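Local coordinates for IroE protein (Escherichia coli, PDB 2GZS), which hydrolyses the trilactone of enterobactin and of its C-glucosylated derivatives, preferring the iron-free siderophores and tending to cut once to give linear trimers, at residues 10-15 / 33-38; 43-48 / 71-76; 63-68 / 258-263. All blocks are in the same frame, centred on the assembly; numbering follows the deposited sequence.

How the interactions relate
From the N terminus, interaction 1 comes first: residues 10-15 meet 33-38 at the open end of a beta hairpin, closing a loop of 17 residues that is mostly strand. Once it has closed, the chain enters the inner sheet, where interaction 2 pairs 43-48 with 71-76 across a loop made largely of helices 51-57 and 60-66. Interaction 3 starts inside that loop, at 63-68, and closes far along the chain at 258-263, so it crosses interaction 2. They tie the edge hairpin, two parallel inner strands, the crossover helix and the last helix together at one end of the sheet in the alpha/beta-hydrolase fold; Tyr11 touches residues of both other contacts.

Interaction 1 of 3, residues 10-15 / 33-38; sequences FYHFSA and VPNTTA
Tyr11 meets Pro34 on one side of a beta hairpin and His12 meets Val33 on the other, where strands 11-19 and 26-34 run antiparallel at the edge of the alpha/beta-hydrolase sheet. Tyr11 and Pro34 form a non-hydrogen-bonded pair whose side chains diverge, yet the Tyr11 ring lies across the start of Pro34: Pro34 CA sits over the centre of its face, 3.9 Å from the centroid, in a CH-pi contact. Further out along the ring, Tyr11 CE2 touches Pro34 CG at 3.7 Å. The hydroxyl passes beyond this strand pair and bonds to Pro72 O, while from helix 60-66 Leu63 packs against the ring and Leu66 against the hydroxyl, so Tyr11 is buried.

His12 and Val33 are the hydrogen-bonded pair, His12 N giving to Val33 O and Val33 N to His12 O. Their side chains lie side by side and point the same way, and Val33 CB stands over the imidazole face, offset toward the rim and 3.8 Å from the ring centroid. His12 CG lies between its backbone N and carbonyl carbon (chi1 50°); the ring beyond it meets Asn35 at its edge. That residue follows the strand and is itself fastened by Asn35 N to Phe10 O (2.8 Å). A water 2.8 Å from Phe10 O donates to that same carbonyl oxygen and also bonds Thr36 OG1, extending the link past the strand end.

The imidazole and the Asn35 amide are nearly coplanar, 24° apart. His12 ND1 donates within its ring plane, almost head-on to the amide carbonyl, in a short bond from ND1 to Asn35 OD1 of 2.6 Å.

Interaction 2 of 3, residues 43-48 / 71-76; sequences YPILYM and PPVIVA
Ile45 holds CG1 anti to its backbone N (chi1 -176°), beside Val73, whose side chain points the same way; with CD1 extended (chi2 170°), Ile45 CD1 reaches Val73 CG1 at 3.6 Å. The Ile45 methyl also reaches the next valine on this face, CD1 to Val75 CG2 at 3.8 Å. Tyr47 lies alongside Val75 and lays its ring face against it: Val75 CB is 4.1 Å from the Tyr47 ring centroid, and Val75 CG2 stands above the plane toward the rim. The tyrosine hydroxyl continues to Glu133 OE2. Helix 117-132 packs on Tyr47 and Val75.

Strands 43-48 and 73-79 are parallel neighbours in the central sheet of the alpha/beta-hydrolase fold, joined by a beta-alpha-beta crossover through helices 51-57 and 60-66. Four backbone bonds stitch them in even register: Val73 N to Pro44 O, Leu46 N to Val73 O, Val75 N to Leu46 O and Met48 N to Val75 O. The first is the most bent, at 141°, next to Pro44 and Pro72, just before the first bridged pair.

On the face of Leu46, Met48 and Ile74, Leu259 of helix 247-262 packs against all three. Met48, a selenomethionine, bends at its end and brings CE toward Ile74 CG2; their 3.2 Å separation is tighter than usual, so its detail is doubtful.

At the start of strand 43-48, Tyr43 crosses Val73 at about a right angle, with Tyr43 CD2 3.6 Å from Val73 CG2, and its hydroxyl bonds Thr36 O. With four backbone bonds joining the strands and mainly apolar side chains on both faces, the chemistry is that of a buried sheet core whose tyrosine hydroxyls find partners beyond the two strands.

Interaction 3 of 3, residues 63-68 / 258-263; sequences LKQLSE and ALLDIS
At the C-terminal parts of helices 60-66 and 247-262, Leu66 inserts one methyl against the backbone and side chains of Leu259, Leu260 and Ser263. Leu66 CD2 does the touching: it lies 3.5 Å from Leu259 O, and it also meets Leu259 CB and Leu260 CD2, each at 3.9 Å, with Ser263 CB close by. The other branch, CD1, touches the hydroxyl of Tyr11 in the edge hairpin. On the preceding residue, Gln65 CG is anti to the backbone N (chi1 -174°); the side chain crosses Leu260 at about a right angle, Gln65 CG to Leu260 CD2 3.6 Å; here the aliphatic part of the glutamine makes the contact.

In this alpha/beta-hydrolase fold, helix 247-262 starts at the active-site histidine, His247, and the contact lies far along the helix from it. The helix also lies against the central sheet, where Ala258 touches Leu46.

Polar atoms beside the leucines are joined through a water. It donates to Gln65 O at 2.7 Å and to Ser263 OG at 2.8 Å. Ser263 OG, placed between its backbone N and carbonyl carbon (chi1 82°), folds back to donate to Leu260 O at 2.7 Å. In the other helix, Leu63 O accepts from Ser67 N and from Ser67 OG, which arrive from opposite faces of the carbonyl plane.

Interaction 1 of 3, residues 10-15 / 33-38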
loop_
_atom_site.group_PDB
_atom_site.type_symbol
_atom_site.label_atom_id
_atom_site.label_comp_id
_atom_site.label_asym_id
_atom_site.label_seq_id
_atom_site.Cartn_x
_atom_site.Cartn_y
_atom_site.Cartn_z
ATOM N N PHE A 10 -4.338 -1.001 22.410
ATOM C CA PHE A 10 -5.360 -0.853 21.417
ATOM C C PHE A 10 -5.438 -2.012 20.389
ATOM O O PHE A 10 -6.451 -2.197 19.771
ATOM C CB PHE A 10 -5.053 0.471 20.653
ATOM C CG PHE A 10 -5.346 1.721 21.523
ATOM C CD1 PHE A 10 -6.640 2.061 21.798
ATOM C CD2 PHE A 10 -4.251 2.431 22.001
ATOM C CE1 PHE A 10 -6.869 3.204 22.585
ATOM C CE2 PHE A 10 -4.459 3.556 22.792
ATOM C CZ PHE A 10 -5.765 3.871 23.083
ATOM N N TYR A 11 -4.325 -2.722 20.268
ATOM C CA TYR A 11 -4.122 -3.694 19.181
ATOM C C TYR A 11 -3.201 -4.811 19.661
ATOM O O TYR A 11 -2.364 -4.627 20.522
ATOM C CB TYR A 11 -3.380 -3.035 17.996
ATOM C CG TYR A 11 -4.152 -2.374 16.917
ATOM C CD1 TYR A 11 -4.765 -1.130 17.096
ATOM C CD2 TYR A 11 -4.327 -2.975 15.658
ATOM C CE1 TYR A 11 -5.512 -0.450 16.148
ATOM C CE2 TYR A 11 -5.072 -2.299 14.696
ATOM C CZ TYR A 11 -5.655 -1.055 14.902
ATOM O OH TYR A 11 -6.393 -0.403 13.943
ATOM N N HIS A 12 -3.344 -6.008 19.099
ATOM C CA HIS A 12 -2.424 -7.109 19.362
ATOM C C HIS A 12 -1.761 -7.526 18.041
ATOM O O HIS A 12 -2.338 -7.385 16.994
ATOM C CB HIS A 12 -3.103 -8.346 19.953
ATOM C CG HIS A 12 -4.313 -8.935 19.341
ATOM N ND1 HIS A 12 -5.552 -8.369 19.391
ATOM C CD2 HIS A 12 -4.487 -10.094 18.637
ATOM C CE1 HIS A 12 -6.477 -9.099 18.783
ATOM N NE2 HIS A 12 -5.813 -10.142 18.321
ATOM N N PHE A 13 -0.584 -8.061 18.172
ATOM C CA PHE A 13 0.235 -8.268 16.966
ATOM C C PHE A 13 0.724 -9.692 16.860
ATOM O O PHE A 13 0.997 -10.348 17.847
ATOM C CB PHE A 13 1.485 -7.407 17.113
ATOM C CG PHE A 13 1.202 -5.938 17.197
ATOM C CD1 PHE A 13 1.262 -5.165 16.065
ATOM C CD2 PHE A 13 0.866 -5.380 18.446
ATOM C CE1 PHE A 13 0.996 -3.812 16.175
ATOM C CE2 PHE A 13 0.606 -4.023 18.524
ATOM C CZ PHE A 13 0.656 -3.248 17.393
ATOM N N SER A 14 0.896 -10.133 15.608
ATOM C CA SER A 14 1.644 -11.368 15.415
ATOM C C SER A 14 2.557 -11.195 14.214
ATOM O O SER A 14 2.362 -10.218 13.454
ATOM C CB SER A 14 0.671 -12.547 15.313
ATOM O OG SER A 14 -0.257 -12.313 14.301
ATOM N N ALA A 15 3.569 -12.029 14.044
ATOM C CA ALA A 15 4.476 -11.876 12.890
ATOM C C ALA A 15 4.588 -13.229 12.187
ATOM O O ALA A 15 4.553 -14.252 12.863
ATOM C CB ALA A 15 5.857 -11.365 13.264
ATOM N N VAL A 33 -4.141 -6.548 14.921
ATOM C CA VAL A 33 -5.588 -6.734 14.991
ATOM C C VAL A 33 -6.135 -5.834 16.107
ATOM O O VAL A 33 -5.539 -5.875 17.203
ATOM C CB VAL A 33 -5.957 -8.192 15.308
ATOM C CG1 VAL A 33 -7.446 -8.357 15.435
ATOM C CG2 VAL A 33 -5.440 -9.174 14.228
ATOM N N PRO A 34 -7.171 -5.071 15.877
ATOM C CA PRO A 34 -7.713 -4.208 16.944
ATOM C C PRO A 34 -8.179 -5.050 18.147
ATOM O O PRO A 34 -8.639 -6.170 17.981
ATOM C CB PRO A 34 -8.891 -3.540 16.284
ATOM C CG PRO A 34 -8.581 -3.583 14.789
ATOM C CD PRO A 34 -7.933 -4.932 14.606
ATOM N N ASN A 35 -8.003 -4.461 19.322
ATOM C CA ASN A 35 -8.540 -5.114 20.529
ATOM C C ASN A 35 -9.959 -4.713 20.771
ATOM O O ASN A 35 -10.574 -5.279 21.677
ATOM C CB ASN A 35 -7.666 -4.719 21.723
ATOM C CG ASN A 35 -6.370 -5.465 21.738
ATOM O OD1 ASN A 35 -6.137 -6.347 20.883
ATOM N ND2 ASN A 35 -5.490 -5.217 22.699
ATOM N N THR A 36 -10.466 -3.729 20.059
ATOM C CA THR A 36 -11.910 -3.427 20.137
ATOM C C THR A 36 -12.599 -4.332 19.130
ATOM O O THR A 36 -12.078 -4.790 18.093
ATOM C CB THR A 36 -12.083 -1.927 19.984
ATOM O OG1 THR A 36 -11.511 -1.412 18.783
ATOM C CG2 THR A 36 -11.207 -1.239 21.054
ATOM N N THR A 37 -13.833 -4.680 19.442
ATOM C CA THR A 37 -14.589 -5.684 18.668
ATOM C C THR A 37 -14.913 -5.214 17.247
ATOM O O THR A 37 -15.161 -4.035 17.028
ATOM C CB THR A 37 -15.828 -6.042 19.509
ATOM O OG1 THR A 37 -15.342 -6.717 20.698
ATOM C CG2 THR A 37 -16.775 -7.000 18.815
ATOM N N ALA A 38 -14.851 -6.089 16.276
ATOM C CA ALA A 38 -15.059 -5.736 14.859
ATOM C C ALA A 38 -16.513 -5.434 14.589
ATOM O O ALA A 38 -17.333 -6.060 15.260
ATOM C CB ALA A 38 -14.672 -6.908 13.980
HETATM O O HOH W 1 -8.735 -0.792 18.951
#

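Interaction 2 of 3, residues 43-48 / 71-76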
loop_
_atom_site.group_PDB
_atom_site.type_symbol
_atom_site.label_atom_id
_atom_site.label_comp_id
_atom_site.label_asym_id
_atom_site.label_seq_id
_atom_site.Cartn_x
_atom_site.Cartn_y
_atom_site.Cartn_z
ATOM N N TYR A 43 -13.669 -6.271 10.112
ATOM C CA TYR A 43 -12.704 -5.182 10.102
ATOM C C TYR A 43 -12.311 -4.782 8.658
ATOM O O TYR A 43 -12.191 -5.704 7.862
ATOM C CB TYR A 43 -11.449 -5.590 10.817
ATOM C CG TYR A 43 -11.466 -5.926 12.310
ATOM C CD1 TYR A 43 -11.699 -4.926 13.233
ATOM C CD2 TYR A 43 -11.183 -7.257 12.627
ATOM C CE1 TYR A 43 -11.697 -5.269 14.603
ATOM C CE2 TYR A 43 -11.162 -7.599 13.986
ATOM C CZ TYR A 43 -11.423 -6.594 14.868
ATOM O OH TYR A 43 -11.378 -7.014 16.203
ATOM N N PRO A 44 -12.165 -3.486 8.438
ATOM C CA PRO A 44 -11.431 -3.095 7.193
ATOM C C PRO A 44 -10.018 -3.606 7.359
ATOM O O PRO A 44 -9.559 -3.855 8.470
ATOM C CB PRO A 44 -11.417 -1.593 7.257
ATOM C CG PRO A 44 -12.400 -1.167 8.294
ATOM C CD PRO A 44 -12.502 -2.329 9.221
ATOM N N ILE A 45 -9.256 -3.712 6.222
ATOM C CA ILE A 45 -7.901 -4.205 6.400
ATOM C C ILE A 45 -6.985 -3.482 5.400
ATOM O O ILE A 45 -7.430 -3.334 4.250
ATOM C CB ILE A 45 -7.809 -5.747 6.217
ATOM C CG1 ILE A 45 -6.414 -6.309 6.506
ATOM C CG2 ILE A 45 -8.353 -6.197 4.839
ATOM C CD1 ILE A 45 -6.369 -7.862 6.560
ATOM N N LEU A 46 -5.811 -3.049 5.872
ATOM C CA LEU A 46 -4.941 -2.295 4.959
ATOM C C LEU A 46 -3.594 -3.026 4.920
ATOM O O LEU A 46 -2.972 -3.195 5.966
ATOM C CB LEU A 46 -4.817 -0.870 5.473
ATOM C CG LEU A 46 -4.007 0.049 4.505
ATOM C CD1 LEU A 46 -4.565 0.165 3.107
ATOM C CD2 LEU A 46 -3.877 1.424 5.152
ATOM N N TYR A 47 -3.193 -3.449 3.724
ATOM C CA TYR A 47 -1.919 -4.078 3.442
ATOM C C TYR A 47 -0.896 -2.985 3.073
ATOM O O TYR A 47 -1.291 -2.148 2.220
ATOM C CB TYR A 47 -2.076 -5.073 2.281
ATOM C CG TYR A 47 -2.807 -6.358 2.698
ATOM C CD1 TYR A 47 -2.066 -7.492 3.005
ATOM C CD2 TYR A 47 -4.182 -6.323 2.779
ATOM C CE1 TYR A 47 -2.700 -8.691 3.404
ATOM C CE2 TYR A 47 -4.802 -7.516 3.173
ATOM C CZ TYR A 47 -4.070 -8.632 3.459
ATOM O OH TYR A 47 -4.750 -9.799 3.858
HETATM N N MSE A 48 0.237 -2.964 3.717
HETATM C CA MSE A 48 1.153 -1.837 3.601
HETATM C C MSE A 48 2.555 -2.319 3.260
HETATM O O MSE A 48 3.133 -3.159 3.931
HETATM C CB MSE A 48 1.195 -1.104 4.976
HETATM C CG MSE A 48 -0.275 -0.659 5.303
HETATM SE SE MSE A 48 -0.351 0.550 6.834
HETATM C CE MSE A 48 0.851 -0.795 7.435
ATOM N N PRO A 71 -11.393 0.780 13.612
ATOM C CA PRO A 71 -9.952 0.496 13.456
ATOM C C PRO A 71 -9.790 -0.683 12.527
ATOM O O PRO A 71 -10.469 -1.711 12.555
ATOM C CB PRO A 71 -9.415 0.240 14.875
ATOM C CG PRO A 71 -10.634 -0.201 15.629
ATOM C CD PRO A 71 -11.780 0.624 15.051
ATOM N N PRO A 72 -8.811 -0.537 11.603
ATOM C CA PRO A 72 -8.562 -1.640 10.672
ATOM C C PRO A 72 -7.568 -2.668 11.182
ATOM O O PRO A 72 -6.706 -2.328 11.996
ATOM C CB PRO A 72 -7.924 -0.871 9.454
ATOM C CG PRO A 72 -7.149 0.210 10.155
ATOM C CD PRO A 72 -7.997 0.669 11.308
ATOM N N VAL A 73 -7.657 -3.867 10.600
ATOM C CA VAL A 73 -6.488 -4.746 10.631
ATOM C C VAL A 73 -5.349 -4.151 9.763
ATOM O O VAL A 73 -5.670 -3.652 8.665
ATOM C CB VAL A 73 -6.845 -6.154 10.172
ATOM C CG1 VAL A 73 -5.697 -7.128 10.039
ATOM C CG2 VAL A 73 -7.869 -6.759 11.204
ATOM N N ILE A 74 -4.151 -4.203 10.302
ATOM C CA ILE A 74 -3.009 -3.608 9.566
ATOM C C ILE A 74 -2.074 -4.756 9.241
ATOM O O ILE A 74 -1.634 -5.513 10.130
ATOM C CB ILE A 74 -2.300 -2.601 10.458
ATOM C CG1 ILE A 74 -3.276 -1.559 11.049
ATOM C CG2 ILE A 74 -1.164 -1.986 9.681
ATOM C CD1 ILE A 74 -2.547 -0.517 11.878
ATOM N N VAL A 75 -1.718 -4.935 7.973
ATOM C CA VAL A 75 -0.779 -5.980 7.581
ATOM C C VAL A 75 0.447 -5.270 7.032
ATOM O O VAL A 75 0.346 -4.708 5.930
ATOM C CB VAL A 75 -1.339 -6.977 6.548
ATOM C CG1 VAL A 75 -0.304 -8.017 6.191
ATOM C CG2 VAL A 75 -2.624 -7.611 7.088
ATOM N N ALA A 76 1.548 -5.267 7.765
ATOM C CA ALA A 76 2.752 -4.576 7.303
ATOM C C ALA A 76 3.649 -5.624 6.670
ATOM O O ALA A 76 4.129 -6.548 7.319
ATOM C CB ALA A 76 3.431 -3.938 8.506
#

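Interaction 3 of 3, residues 63-68 / 258-263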
loop_
_atom_site.group_PDB
_atom_site.type_symbol
_atom_site.label_atom_id
_atom_site.label_comp_id
_atom_site.label_asym_id
_atom_site.label_seq_id
_atom_site.Cartn_x
_atom_site.Cartn_y
_atom_site.Cartn_z
ATOM N N LEU A 63 -2.867 4.520 16.855
ATOM C CA LEU A 63 -3.812 3.424 17.154
ATOM C C LEU A 63 -5.050 3.883 17.946
ATOM O O LEU A 63 -6.097 3.377 17.601
ATOM C CB LEU A 63 -3.031 2.326 17.873
ATOM C CG LEU A 63 -1.810 1.731 17.103
ATOM C CD1 LEU A 63 -1.193 0.573 17.909
ATOM C CD2 LEU A 63 -2.202 1.268 15.707
ATOM N N LYS A 64 -4.802 4.814 18.868
ATOM C CA LYS A 64 -5.923 5.407 19.617
ATOM C C LYS A 64 -6.887 6.087 18.685
ATOM O O LYS A 64 -8.087 5.901 18.707
ATOM C CB LYS A 64 -5.318 6.343 20.659
ATOM C CG LYS A 64 -6.379 7.179 21.390
ATOM C CD LYS A 64 -5.620 8.033 22.414
ATOM C CE LYS A 64 -6.498 9.051 23.112
ATOM N NZ LYS A 64 -6.516 10.386 22.442
ATOM N N GLN A 65 -6.356 6.904 17.735
ATOM C CA GLN A 65 -7.254 7.624 16.847
ATOM C C GLN A 65 -8.044 6.721 15.888
ATOM O O GLN A 65 -9.172 6.853 15.534
ATOM C CB GLN A 65 -6.440 8.686 16.053
ATOM C CG GLN A 65 -7.303 9.596 15.193
ATOM C CD GLN A 65 -8.234 10.495 16.051
ATOM O OE1 GLN A 65 -7.743 10.970 17.080
ATOM N NE2 GLN A 65 -9.461 10.662 15.615
ATOM N N LEU A 66 -7.315 5.676 15.369
ATOM C CA LEU A 66 -8.019 4.675 14.578
ATOM C C LEU A 66 -9.182 4.011 15.286
ATOM O O LEU A 66 -10.207 3.691 14.711
ATOM C CB LEU A 66 -7.029 3.564 14.134
ATOM C CG LEU A 66 -5.905 4.038 13.191
ATOM C CD1 LEU A 66 -4.997 2.836 12.900
ATOM C CD2 LEU A 66 -6.380 4.620 11.887
ATOM N N SER A 67 -8.901 3.858 16.601
ATOM C CA SER A 67 -9.939 3.178 17.398
ATOM C C SER A 67 -11.111 4.100 17.694
ATOM O O SER A 67 -12.124 3.699 18.279
ATOM C CB SER A 67 -9.242 2.709 18.680
ATOM O OG SER A 67 -8.203 1.794 18.456
ATOM N N GLU A 68 -11.066 5.386 17.322
ATOM C CA GLU A 68 -12.219 6.273 17.523
ATOM C C GLU A 68 -13.295 5.995 16.509
ATOM O O GLU A 68 -14.470 6.315 16.656
ATOM C CB GLU A 68 -11.831 7.768 17.393
ATOM C CG GLU A 68 -10.921 8.327 18.489
ATOM C CD GLU A 68 -11.514 8.385 19.885
ATOM O OE1 GLU A 68 -12.683 8.811 20.010
ATOM O OE2 GLU A 68 -10.837 8.016 20.861
ATOM N N ALA A 258 -3.780 7.145 5.114
ATOM C CA ALA A 258 -4.478 5.985 4.535
ATOM C C ALA A 258 -5.152 5.140 5.631
ATOM O O ALA A 258 -6.288 4.755 5.407
ATOM C CB ALA A 258 -3.466 5.175 3.710
ATOM N N LEU A 259 -4.400 4.916 6.689
ATOM C CA LEU A 259 -5.093 4.160 7.782
ATOM C C LEU A 259 -6.314 4.914 8.282
ATOM O O LEU A 259 -7.381 4.371 8.531
ATOM C CB LEU A 259 -4.069 3.914 8.878
ATOM C CG LEU A 259 -3.052 2.828 8.616
ATOM C CD1 LEU A 259 -1.857 2.869 9.561
ATOM C CD2 LEU A 259 -3.750 1.434 8.726
ATOM N N LEU A 260 -6.150 6.217 8.491
ATOM C CA LEU A 260 -7.290 6.996 9.028
ATOM C C LEU A 260 -8.466 6.972 8.085
ATOM O O LEU A 260 -9.656 6.864 8.448
ATOM C CB LEU A 260 -6.827 8.429 9.327
ATOM C CG LEU A 260 -5.894 8.543 10.524
ATOM C CD1 LEU A 260 -5.135 9.863 10.471
ATOM C CD2 LEU A 260 -6.646 8.471 11.858
ATOM N N ASP A 261 -8.174 7.078 6.764
ATOM C CA ASP A 261 -9.244 7.040 5.787
ATOM C C ASP A 261 -9.984 5.692 5.797
ATOM O O ASP A 261 -11.222 5.691 5.766
ATOM C CB ASP A 261 -8.623 7.374 4.408
ATOM C CG ASP A 261 -9.668 7.587 3.337
ATOM O OD1 ASP A 261 -10.603 8.423 3.396
ATOM O OD2 ASP A 261 -9.660 6.857 2.340
ATOM N N ILE A 262 -9.206 4.578 5.822
ATOM C CA ILE A 262 -9.903 3.278 5.738
ATOM C C ILE A 262 -10.641 3.005 7.081
ATOM O O ILE A 262 -11.592 2.211 6.999
ATOM C CB ILE A 262 -8.926 2.164 5.325
ATOM C CG1 ILE A 262 -9.660 1.054 4.532
ATOM C CG2 ILE A 262 -8.126 1.617 6.497
ATOM C CD1 ILE A 262 -8.646 0.007 4.103
ATOM N N SER A 263 -10.226 3.641 8.144
ATOM C CA SER A 263 -10.977 3.491 9.429
ATOM C C SER A 263 -12.279 4.257 9.360
ATOM O O SER A 263 -13.072 4.123 10.327
ATOM C CB SER A 263 -10.113 4.010 10.564
ATOM O OG SER A 263 -10.197 5.437 10.678
HETATM O O HOH W 2 -9.877 7.118 12.915
#